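Local coordinates for catalase (PDB 4B7H), which catalyses the breakdown of hydrogen peroxide to water and oxygen at a haem iron and is inhibited by nitric oxide, at the interface of chains A and B and the interface of chains A and C. Numbering follows the deposited sequence. Chains: chain A/B/C, Catalase.

Contact 1: the interface of chains A and B. Residues chain A 331-333, 339, 349, 428; chain B 24, 48, 50.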
ATOM      1  N   GLY A 331       4.769   9.515 -21.546  1.00  8.03           N
ATOM      2  CA  GLY A 331       5.144   8.257 -22.174  1.00  7.99           C
ATOM      3  C   GLY A 331       4.015   7.596 -22.944  1.00  8.26           C
ATOM      4  O   GLY A 331       4.235   6.616 -23.667  1.00  9.11           O
ATOM      5  N   ASN A 332       2.799   8.112 -22.779  1.00  7.85           N
ATOM      6  CA  ASN A 332       1.668   7.661 -23.577  1.00  8.41           C
ATOM      7  C   ASN A 332       1.753   8.255 -24.982  1.00  8.57           C
ATOM      8  O   ASN A 332       1.008   9.178 -25.333  1.00  8.94           O
ATOM      9  CB  ASN A 332       0.350   8.034 -22.902  1.00  8.32           C
ATOM     10  CG  ASN A 332       0.034   7.142 -21.724  1.00  8.11           C
ATOM     11  OD1 ASN A 332       0.524   6.007 -21.637  1.00  9.13           O
ATOM     12  ND2 ASN A 332      -0.803   7.634 -20.819  1.00  9.89           N
ATOM     13  N   ILE A 333       2.687   7.730 -25.773  1.00  9.41           N
ATOM     14  CA  ILE A 333       2.811   8.115 -27.166  1.00  9.93           C
ATOM     15  C   ILE A 333       2.182   7.055 -28.065  1.00  9.93           C
ATOM     16  O   ILE A 333       1.867   5.944 -27.617  1.00 10.15           O
ATOM     17  CB  ILE A 333       4.273   8.397 -27.554  1.00  9.38           C
ATOM     18  CG1 ILE A 333       5.157   7.157 -27.354  1.00  9.71           C
ATOM     19  CG2 ILE A 333       4.807   9.598 -26.773  1.00 11.22           C
ATOM     20  CD1 ILE A 333       6.578   7.347 -27.869  1.00 11.31           C
ATOM     21  N   LEU A 339      10.018  10.806 -29.376  1.00 10.16           N
ATOM     22  CA  LEU A 339      10.673  11.647 -28.384  1.00  9.90           C
ATOM     23  C   LEU A 339      11.829  12.432 -29.032  1.00 10.09           C
ATOM     24  O   LEU A 339      11.823  12.668 -30.247  1.00 11.44           O
ATOM     25  CB  LEU A 339      11.170  10.778 -27.218  1.00 10.53           C
ATOM     26  CG  LEU A 339      10.121   9.803 -26.672  1.00 10.63           C
ATOM     27  CD1 LEU A 339      10.704   8.857 -25.622  1.00 12.14           C
ATOM     28  CD2 LEU A 339       8.922  10.570 -26.113  1.00 12.35           C
ATOM     29  N   ILE A 349       9.634  10.307 -19.183  1.00  8.78           N
ATOM     30  CA  ILE A 349       9.069   9.094 -19.773  1.00  9.66           C
ATOM     31  C   ILE A 349       9.104   7.935 -18.766  1.00  9.44           C
ATOM     32  O   ILE A 349       8.231   7.060 -18.773  1.00 10.61           O
ATOM     33  CB  ILE A 349       9.774   8.749 -21.106  1.00 10.35           C
ATOM     34  CG1 ILE A 349       9.576   9.881 -22.131  1.00 11.56           C
ATOM     35  CG2 ILE A 349       9.273   7.433 -21.677  1.00 12.40           C
ATOM     36  CD1 ILE A 349       8.125  10.179 -22.486  1.00 13.03           C
ATOM     37  N   ILE A 428      10.616   5.011 -30.855  1.00 10.33           N
ATOM     38  CA  ILE A 428      11.112   5.804 -29.738  1.00  9.75           C
ATOM     39  C   ILE A 428      11.425   7.190 -30.295  1.00 10.68           C
ATOM     40  O   ILE A 428      10.744   8.161 -29.959  1.00 10.45           O
ATOM     41  CB  ILE A 428      12.313   5.122 -29.048  1.00 10.06           C
ATOM     42  CG1 ILE A 428      11.948   3.678 -28.685  1.00 11.88           C
ATOM     43  CG2 ILE A 428      12.715   5.887 -27.796  1.00 11.99           C
ATOM     44  CD1 ILE A 428      13.084   2.899 -28.064  1.00 12.45           C
TER
ATOM     45  N   ARG B  24       0.777  -1.850 -25.679  1.00  8.41           N
ATOM     46  CA  ARG B  24       1.090  -1.329 -24.354  1.00  8.51           C
ATOM     47  C   ARG B  24      -0.205  -1.026 -23.619  1.00  8.32           C
ATOM     48  O   ARG B  24      -1.298  -1.113 -24.187  1.00  8.77           O
ATOM     49  CB  ARG B  24       1.954  -0.074 -24.447  1.00  8.92           C
ATOM     50  CG  ARG B  24       3.301  -0.322 -25.112  1.00 10.36           C
ATOM     51  CD  ARG B  24       4.330   0.779 -24.826  1.00 15.89           C
ATOM     52  NE  ARG B  24       3.760   2.066 -24.427  1.00 23.58           N
ATOM     53  CZ  ARG B  24       3.585   3.124 -25.214  1.00 25.48           C
ATOM     54  NH1 ARG B  24       3.901   3.096 -26.505  1.00 32.44           N
ATOM     55  NH2 ARG B  24       3.067   4.226 -24.693  1.00 25.84           N
ATOM     56  N   ASN B  48      14.375   4.819 -22.187  1.00  8.52           N
ATOM     57  CA  ASN B  48      13.065   4.985 -22.803  1.00  9.10           C
ATOM     58  C   ASN B  48      12.606   3.845 -23.706  1.00  9.32           C
ATOM     59  O   ASN B  48      11.983   4.076 -24.751  1.00 10.16           O
ATOM     60  CB  ASN B  48      12.982   6.319 -23.540  1.00  9.21           C
ATOM     61  CG  ASN B  48      13.145   7.510 -22.618  1.00 10.39           C
ATOM     62  OD1 ASN B  48      12.948   7.435 -21.391  1.00 12.66           O
ATOM     63  ND2 ASN B  48      13.502   8.621 -23.206  1.00 10.60           N
ATOM     64  N   ILE B  50       9.861   2.039 -23.473  1.00  8.51           N
ATOM     65  CA  ILE B  50       8.665   2.227 -22.658  1.00  8.56           C
ATOM     66  C   ILE B  50       8.017   0.883 -22.335  1.00  8.95           C
ATOM     67  O   ILE B  50       7.644   0.614 -21.190  1.00  9.18           O
ATOM     68  CB  ILE B  50       7.653   3.191 -23.327  1.00  8.68           C
ATOM     69  CG1 ILE B  50       8.303   4.555 -23.562  1.00  9.96           C
ATOM     70  CG2 ILE B  50       6.395   3.337 -22.471  1.00 10.36           C
ATOM     71  CD1 ILE B  50       7.517   5.463 -24.485  1.00 10.82           C
TER
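B:Ile50 packs its side chain against A:Gly331, A:Ile333 and A:Ile349. The site is a mainly apolar patch of a subunit interface in the catalase tetramer. B:Ile50 opens helix 50-59 of its chain. Its CB faces its own chain, under one face of the B:Arg24 guanidinium, towards the rim. B:Ile50 CG1 points away from the carbonyl carbon (chi1 -59°) and meets A:Ile349 CG2 at 3.6 Å. The branch methyl B:Ile50 CG2, beside the carbonyl carbon, lies 4.1 Å from A:Gly331 O. The chain then runs on extended (chi2 167°). This carries B:Ile50 CD1 to 3.6 Å from the A:Gly331 carbonyl O. B:Ile50 CD1 also lies 4.0 Å from A:Ile333 CD1, and the two isoleucines cross obliquely.

B:Arg24 comes alongside. Its chain bends at chi3, and the edge of the guanidinium lies in plane with A:Asn332 CA and A:Ile333 N. B:Arg24 NH2 is 2.9 Å from A:Gly331 O, but its N-H points elsewhere, so the pair is not a hydrogen bond. The positive group may still interact favourably with the carbonyl dipole.

B:Asn48 covers the other flank. Its side chain stands at about a right angle to A:Ile349, with B:Asn48 OD1 3.4 Å from A:Ile349 CB. B:Asn48 ND2 rests 3.7 Å from the branch methyl A:Leu339 CD1. A:Ile428 packs against the backbone of B:Asn48: A:Ile428 CG2 lies 3.6 Å from the B:Asn48 carbonyl O.

Contact 2: the interface of chains A and B. Residues chain A 383-387; chain B 325, 364, 367.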
ATOM      1  N   GLY A 383      -1.554  -8.497  -9.874  1.00  7.82           N
ATOM      2  CA  GLY A 383      -1.436  -7.222  -9.190  1.00  8.55           C
ATOM      3  C   GLY A 383      -2.680  -6.876  -8.383  1.00  8.20           C
ATOM      4  O   GLY A 383      -3.780  -7.395  -8.618  1.00  8.18           O
ATOM      5  N   SER A 384      -2.501  -5.979  -7.423  1.00  7.20           N
ATOM      6  CA  SER A 384      -3.588  -5.538  -6.551  0.52  7.54           C
ATOM      7  C   SER A 384      -4.786  -5.034  -7.338  1.00  7.30           C
ATOM      8  O   SER A 384      -4.631  -4.334  -8.341  1.00  7.60           O
ATOM      9  CB  SER A 384      -3.115  -4.405  -5.632  0.52  7.29           C
ATOM     10  OG  SER A 384      -2.074  -4.829  -4.774  0.52  7.32           O
ATOM     11  N   MET A 385      -5.982  -5.369  -6.867  1.00  7.02           N
ATOM     12  CA  MET A 385      -7.205  -4.798  -7.425  1.00  7.94           C
ATOM     13  C   MET A 385      -7.309  -5.025  -8.935  1.00  7.49           C
ATOM     14  O   MET A 385      -7.586  -4.101  -9.708  1.00  8.46           O
ATOM     15  CB  MET A 385      -7.316  -3.304  -7.056  1.00  8.12           C
ATOM     16  CG  MET A 385      -7.600  -3.058  -5.569  1.00  8.60           C
ATOM     17  SD  MET A 385      -9.272  -3.538  -5.077  1.00  9.68           S
ATOM     18  CE  MET A 385     -10.245  -2.324  -5.952  1.00 10.21           C
ATOM     19  N   GLN A 386      -7.087  -6.266  -9.355  1.00  7.86           N
ATOM     20  CA  GLN A 386      -7.229  -6.599 -10.765  1.00  8.17           C
ATOM     21  C   GLN A 386      -8.716  -6.701 -11.107  1.00  9.12           C
ATOM     22  O   GLN A 386      -9.389  -7.653 -10.706  1.00  9.71           O
ATOM     23  CB  GLN A 386      -6.515  -7.908 -11.123  1.00  8.24           C
ATOM     24  CG  GLN A 386      -6.670  -8.215 -12.607  1.00  9.09           C
ATOM     25  CD  GLN A 386      -6.014  -9.498 -13.072  1.00  9.74           C
ATOM     26  OE1 GLN A 386      -5.639 -10.363 -12.280  1.00 11.12           O
ATOM     27  NE2 GLN A 386      -5.874  -9.628 -14.385  1.00 10.63           N
ATOM     28  N   TYR A 387      -9.232  -5.704 -11.820  1.00 10.58           N
ATOM     29  CA  TYR A 387     -10.636  -5.748 -12.230  0.51 10.60           C
ATOM     30  C   TYR A 387     -10.785  -6.455 -13.558  1.00 11.34           C
ATOM     31  O   TYR A 387     -11.697  -7.272 -13.728  1.00 18.38           O
ATOM     32  CB  TYR A 387     -11.222  -4.354 -12.355  0.51  9.86           C
ATOM     33  CG  TYR A 387     -12.713  -4.299 -12.610  0.51  8.47           C
ATOM     34  CD1 TYR A 387     -13.271  -4.809 -13.784  0.51  8.70           C
ATOM     35  CD2 TYR A 387     -13.560  -3.691 -11.697  0.51  7.59           C
ATOM     36  CE1 TYR A 387     -14.615  -4.746 -14.020  0.51  7.14           C
ATOM     37  CE2 TYR A 387     -14.914  -3.602 -11.936  0.51  7.47           C
ATOM     38  CZ  TYR A 387     -15.439  -4.131 -13.082  0.51  8.21           C
ATOM     39  OH  TYR A 387     -16.797  -4.047 -13.279  0.51 10.04           O
TER
ATOM     40  N   GLN B 325      -8.579 -13.135  -5.238  1.00  7.44           N
ATOM     41  CA  GLN B 325      -9.181 -11.857  -4.859  1.00  7.57           C
ATOM     42  C   GLN B 325     -10.584 -11.938  -4.276  1.00  7.27           C
ATOM     43  O   GLN B 325     -11.139 -10.910  -3.884  1.00  7.88           O
ATOM     44  CB  GLN B 325      -9.200 -10.887  -6.043  1.00  8.19           C
ATOM     45  CG  GLN B 325      -7.831 -10.485  -6.536  1.00  9.52           C
ATOM     46  CD  GLN B 325      -7.904  -9.377  -7.557  1.00  8.26           C
ATOM     47  OE1 GLN B 325      -7.098  -8.447  -7.538  1.00  9.34           O
ATOM     48  NE2 GLN B 325      -8.871  -9.478  -8.480  1.00  9.24           N
ATOM     49  N   TYR B 364     -12.123  -3.174  -2.387  1.00  7.03           N
ATOM     50  CA  TYR B 364     -12.197  -4.583  -2.757  1.00  7.07           C
ATOM     51  C   TYR B 364     -13.615  -5.050  -3.082  1.00  7.04           C
ATOM     52  O   TYR B 364     -13.784  -5.992  -3.850  1.00  7.87           O
ATOM     53  CB  TYR B 364     -11.619  -5.455  -1.644  1.00  7.94           C
ATOM     54  CG  TYR B 364     -12.460  -5.583  -0.390  1.00  7.82           C
ATOM     55  CD1 TYR B 364     -12.337  -4.674   0.649  1.00  8.09           C
ATOM     56  CD2 TYR B 364     -13.339  -6.647  -0.226  1.00  7.51           C
ATOM     57  CE1 TYR B 364     -13.084  -4.802   1.811  1.00  8.52           C
ATOM     58  CE2 TYR B 364     -14.087  -6.787   0.926  1.00  8.61           C
ATOM     59  CZ  TYR B 364     -13.952  -5.868   1.941  1.00  7.89           C
ATOM     60  OH  TYR B 364     -14.687  -6.009   3.096  1.00  9.70           O
ATOM     61  N   LEU B 367     -14.650  -5.187  -6.873  1.00  7.52           N
ATOM     62  CA  LEU B 367     -14.133  -6.159  -7.831  1.00  8.70           C
ATOM     63  C   LEU B 367     -15.244  -7.098  -8.268  1.00  8.61           C
ATOM     64  O   LEU B 367     -16.137  -7.432  -7.472  1.00  9.09           O
ATOM     65  CB  LEU B 367     -12.997  -6.975  -7.228  1.00  8.24           C
ATOM     66  CG  LEU B 367     -11.730  -6.199  -6.870  1.00  8.21           C
ATOM     67  CD1 LEU B 367     -10.745  -7.101  -6.131  1.00  9.79           C
ATOM     68  CD2 LEU B 367     -11.098  -5.588  -8.127  1.00  9.44           C
TER
HETATM   69  O   HOH W   1      -5.807  -7.756  -5.159  1.00 10.43           O
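A:Met385 takes left-handed backbone angles (phi 56°, psi 49°), and this turn presents the N-H and C=O of the next residue, A:Gln386, to the B:Gln325 amide. The site is a loop-to-loop contact between two subunits of a haem catalase of the tetrameric family.

The B:Gln325 side chain reaches across extended, just after helix 319-324. Its amide pairs with both polar backbone groups of A:Gln386. The A:Gln386 N-H gives a hydrogen bond from N to B:Gln325 OE1 of 2.8 Å, in the carbonyl plane and on a lone pair. B:Gln325 NE2 gives a 2.9 Å bond to A:Gln386 O. That bond is nearly straight (169° at H), and the acceptor lies in the amide plane. The two bonds run side by side, so they fix the amide's rotation and tell its oxygen from its nitrogen. Water 1 adds a bridge, its O 2.8 Å from B:Gln325 OE1 and 2.9 Å from A:Met385 N.

The A:Gln386 side chain leaves the clasp at CB, with A:Gln386 CB 3.7 Å from B:Gln325 OE1.

A:Met385 curls, its chain bent at chi2 and chi3, and this brings its sulfur over the B:Tyr364 backbone. A:Met385 SD is 3.9 Å from B:Tyr364 CA. B:Leu367 crosses the methionine at a slant, and B:Leu367 CD2 lies 4.0 Å from A:Met385 CE. The same methyl, B:Leu367 CD2, also lies 3.7 Å from A:Gln386 O.

Contact 3: the interface of chains A and C. Residues chain A 157, 160-161, 164, 166, 175; chain C 381, 396-397.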
ATOM      1  N   ASP A 157      15.467  18.402  -6.898  1.00  8.17           N
ATOM      2  CA  ASP A 157      16.040  19.546  -6.197  1.00  8.58           C
ATOM      3  C   ASP A 157      15.170  20.782  -6.371  1.00  7.99           C
ATOM      4  O   ASP A 157      14.857  21.487  -5.407  1.00  9.00           O
ATOM      5  CB  ASP A 157      17.457  19.826  -6.697  1.00  9.06           C
ATOM      6  CG  ASP A 157      18.389  18.674  -6.434  1.00  8.75           C
ATOM      7  OD1 ASP A 157      18.543  18.305  -5.246  1.00  9.24           O
ATOM      8  OD2 ASP A 157      18.965  18.140  -7.404  1.00  9.47           O
ATOM      9  N   HIS A 160      11.777  20.100  -4.363  1.00  7.50           N
ATOM     10  CA  HIS A 160      11.906  20.404  -2.936  1.00  7.01           C
ATOM     11  C   HIS A 160      12.125  21.906  -2.726  1.00  7.64           C
ATOM     12  O   HIS A 160      11.541  22.514  -1.821  1.00  8.47           O
ATOM     13  CB  HIS A 160      13.091  19.677  -2.301  1.00  7.17           C
ATOM     14  CG  HIS A 160      13.017  18.179  -2.309  1.00  7.87           C
ATOM     15  ND1 HIS A 160      14.079  17.334  -2.066  1.00  9.91           N
ATOM     16  CD2 HIS A 160      11.952  17.376  -2.543  1.00  8.89           C
ATOM     17  CE1 HIS A 160      13.660  16.083  -2.135  1.00  7.32           C
ATOM     18  NE2 HIS A 160      12.375  16.081  -2.429  1.00 13.82           N
ATOM     19  N   SER A 161      12.845  22.608  -3.501  1.00  8.35           N
ATOM     20  CA  SER A 161      13.107  24.016  -3.190  1.00  7.75           C
ATOM     21  C   SER A 161      11.847  24.873  -3.260  1.00  7.95           C
ATOM     22  O   SER A 161      11.764  25.923  -2.614  1.00  8.57           O
ATOM     23  CB  SER A 161      14.211  24.605  -4.085  1.00  9.22           C
ATOM     24  OG  SER A 161      13.724  24.959  -5.370  1.00  8.96           O
ATOM     25  N   ARG A 164       8.286  22.670   1.068  1.00  8.35           N
ATOM     26  CA  ARG A 164       8.463  23.115   2.443  1.00  8.33           C
ATOM     27  C   ARG A 164       9.777  22.674   3.060  1.00  8.17           C
ATOM     28  O   ARG A 164      10.261  21.564   2.802  1.00  9.33           O
ATOM     29  CB  ARG A 164       7.301  22.621   3.303  1.00  8.86           C
ATOM     30  CG  ARG A 164       5.973  23.113   2.777  1.00 10.64           C
ATOM     31  CD  ARG A 164       4.761  22.423   3.407  1.00 11.19           C
ATOM     32  NE  ARG A 164       3.565  22.891   2.714  1.00 11.79           N
ATOM     33  CZ  ARG A 164       2.950  24.043   2.977  1.00 12.48           C
ATOM     34  NH1 ARG A 164       3.384  24.815   3.968  1.00 12.29           N
ATOM     35  NH2 ARG A 164       1.893  24.416   2.256  1.00 13.66           N
ATOM     36  N   ASN A 166      12.316  21.138   5.643  1.00  7.89           N
ATOM     37  CA  ASN A 166      12.154  19.910   6.405  1.00  8.21           C
ATOM     38  C   ASN A 166      11.884  20.140   7.887  1.00  9.31           C
ATOM     39  O   ASN A 166      11.185  19.347   8.515  1.00  8.71           O
ATOM     40  CB  ASN A 166      13.360  18.981   6.232  1.00  8.54           C
ATOM     41  CG  ASN A 166      13.449  18.398   4.833  1.00  9.37           C
ATOM     42  OD1 ASN A 166      12.456  18.340   4.104  1.00 10.17           O
ATOM     43  ND2 ASN A 166      14.631  17.934   4.462  1.00  9.98           N
ATOM     44  N   MET A 175      15.210  29.667   0.233  1.00  8.88           N
ATOM     45  CA  MET A 175      15.435  28.395  -0.434  1.00  9.02           C
ATOM     46  C   MET A 175      15.131  28.478  -1.935  1.00  8.78           C
ATOM     47  O   MET A 175      15.889  27.957  -2.758  1.00  8.88           O
ATOM     48  CB  MET A 175      14.606  27.299   0.240  1.00  9.52           C
ATOM     49  CG  MET A 175      14.506  26.017  -0.578  1.00  9.94           C
ATOM     50  SD  MET A 175      13.922  24.571   0.336  1.00  9.00           S
ATOM     51  CE  MET A 175      12.245  25.055   0.726  1.00  9.66           C
TER
ATOM     52  N   ARG C 381      13.778  12.317   0.926  1.00  7.68           N
ATOM     53  CA  ARG C 381      13.068  12.618   2.154  1.00  8.09           C
ATOM     54  C   ARG C 381      11.677  12.015   2.151  1.00  7.56           C
ATOM     55  O   ARG C 381      11.192  11.542   1.109  1.00  7.69           O
ATOM     56  CB  ARG C 381      12.961  14.137   2.306  1.00  8.90           C
ATOM     57  CG  ARG C 381      12.060  14.767   1.260  1.00  8.53           C
ATOM     58  CD  ARG C 381      11.891  16.264   1.467  1.00  8.26           C
ATOM     59  NE  ARG C 381      10.754  16.785   0.715  1.00  8.43           N
ATOM     60  CZ  ARG C 381      10.197  17.975   0.924  1.00  8.90           C
ATOM     61  NH1 ARG C 381      10.684  18.796   1.856  1.00  9.19           N
ATOM     62  NH2 ARG C 381       9.150  18.353   0.193  1.00  9.01           N
ATOM     63  N   SER C 396      17.225  20.530   1.685  1.00  8.27           N
ATOM     64  CA  SER C 396      16.524  19.470   0.979  1.00  8.70           C
ATOM     65  C   SER C 396      16.874  19.433  -0.511  1.00  8.26           C
ATOM     66  O   SER C 396      16.353  18.603  -1.258  1.00  9.66           O
ATOM     67  CB  SER C 396      15.025  19.700   1.110  1.00  9.36           C
ATOM     68  OG  SER C 396      14.710  20.938   0.493  1.00 10.34           O
ATOM     69  N   TYR C 397      17.745  20.333  -0.953  1.00  8.25           N
ATOM     70  CA  TYR C 397      18.003  20.526  -2.375  1.00  8.54           C
ATOM     71  C   TYR C 397      19.489  20.812  -2.552  1.00  8.84           C
ATOM     72  O   TYR C 397      20.116  21.401  -1.669  1.00  9.75           O
ATOM     73  CB  TYR C 397      17.190  21.729  -2.890  1.00  9.25           C
ATOM     74  CG  TYR C 397      17.595  23.019  -2.205  1.00  9.66           C
ATOM     75  CD1 TYR C 397      17.129  23.327  -0.928  1.00  9.85           C
ATOM     76  CD2 TYR C 397      18.482  23.900  -2.810  1.00 10.87           C
ATOM     77  CE1 TYR C 397      17.532  24.482  -0.279  1.00  9.47           C
ATOM     78  CE2 TYR C 397      18.885  25.065  -2.173  1.00 10.42           C
ATOM     79  CZ  TYR C 397      18.411  25.352  -0.904  1.00 10.16           C
ATOM     80  OH  TYR C 397      18.808  26.492  -0.238  1.00 10.95           O
TER
HETATM   81  O   HOH W   2       6.973  20.034   1.230  1.00  9.36           O
HETATM   82  O   HOH W   3      16.524  16.882  -3.948  1.00 10.82           O
HETATM   83  O   HOH W   4      12.223  21.689   0.904  1.00 12.25           O
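A:His160 is held by chain C at its edge and over one face. The site is a polar patch of a second subunit interface of the catalase tetramer. At the edge, A:His160 ND1 donates a 2.7 Å hydrogen bond to C:Ser396 O, which lies in the ring plane. Over the face, C:Arg381 runs antiparallel to the histidine side chain, with C:Arg381 NE 3.8 Å from the A:His160 ring centroid in a cation-pi contact, towards the rim. The ring and guanidinium planes are 38° apart.

C:Arg381 NH1 donates hydrogen bonds to A:Asn166 OD1 at 2.9 Å and to A:Arg164 O at 3.0 Å. Both acceptors lie near the guanidinium plane, so its edge is gripped while the histidine covers a face. Water 2 links NH2 to A:Arg164 N.

C:Tyr397 CG stands between its backbone N and carbonyl carbon (chi1 62°), which turns the ring towards A:Met175. A:Met175 CG lies over the ring's rim, 3.4 Å from C:Tyr397 CE1. A:Met175 SD lies further out, 3.7 Å from C:Tyr397 CD1. C:Ser396 OG reaches water 4, which also binds A:His160 O and A:Arg164 O.

Chain C loops lie across helix 155-162, the loop after it and helix 173-182 of chain A. Helix 155-162 starts at A:Phe155, of the nitric oxide pocket.

Contact 1 and contact 2 belong to the A-B interface, with C-alpha centres about 26 Å apart. Contact 3 joins A to C, its C-alpha centre about 29 Å from that of contact 1 and 36 Å from that of contact 2. Residues 381-387 serve both interfaces: contact 3 uses C:Arg381, and contact 2 uses the stretch from A:Gly383. Each copy can thus touch two neighbours with one short loop segment. Helix 343-359 supplies A:Ile349 to contact 1 and also carries A:Tyr352, the proximal haem ligand of the family. It ends shortly before B:Tyr364 and B:Leu367 of contact 2. Tetramer packing therefore lies close in sequence to haem-binding elements.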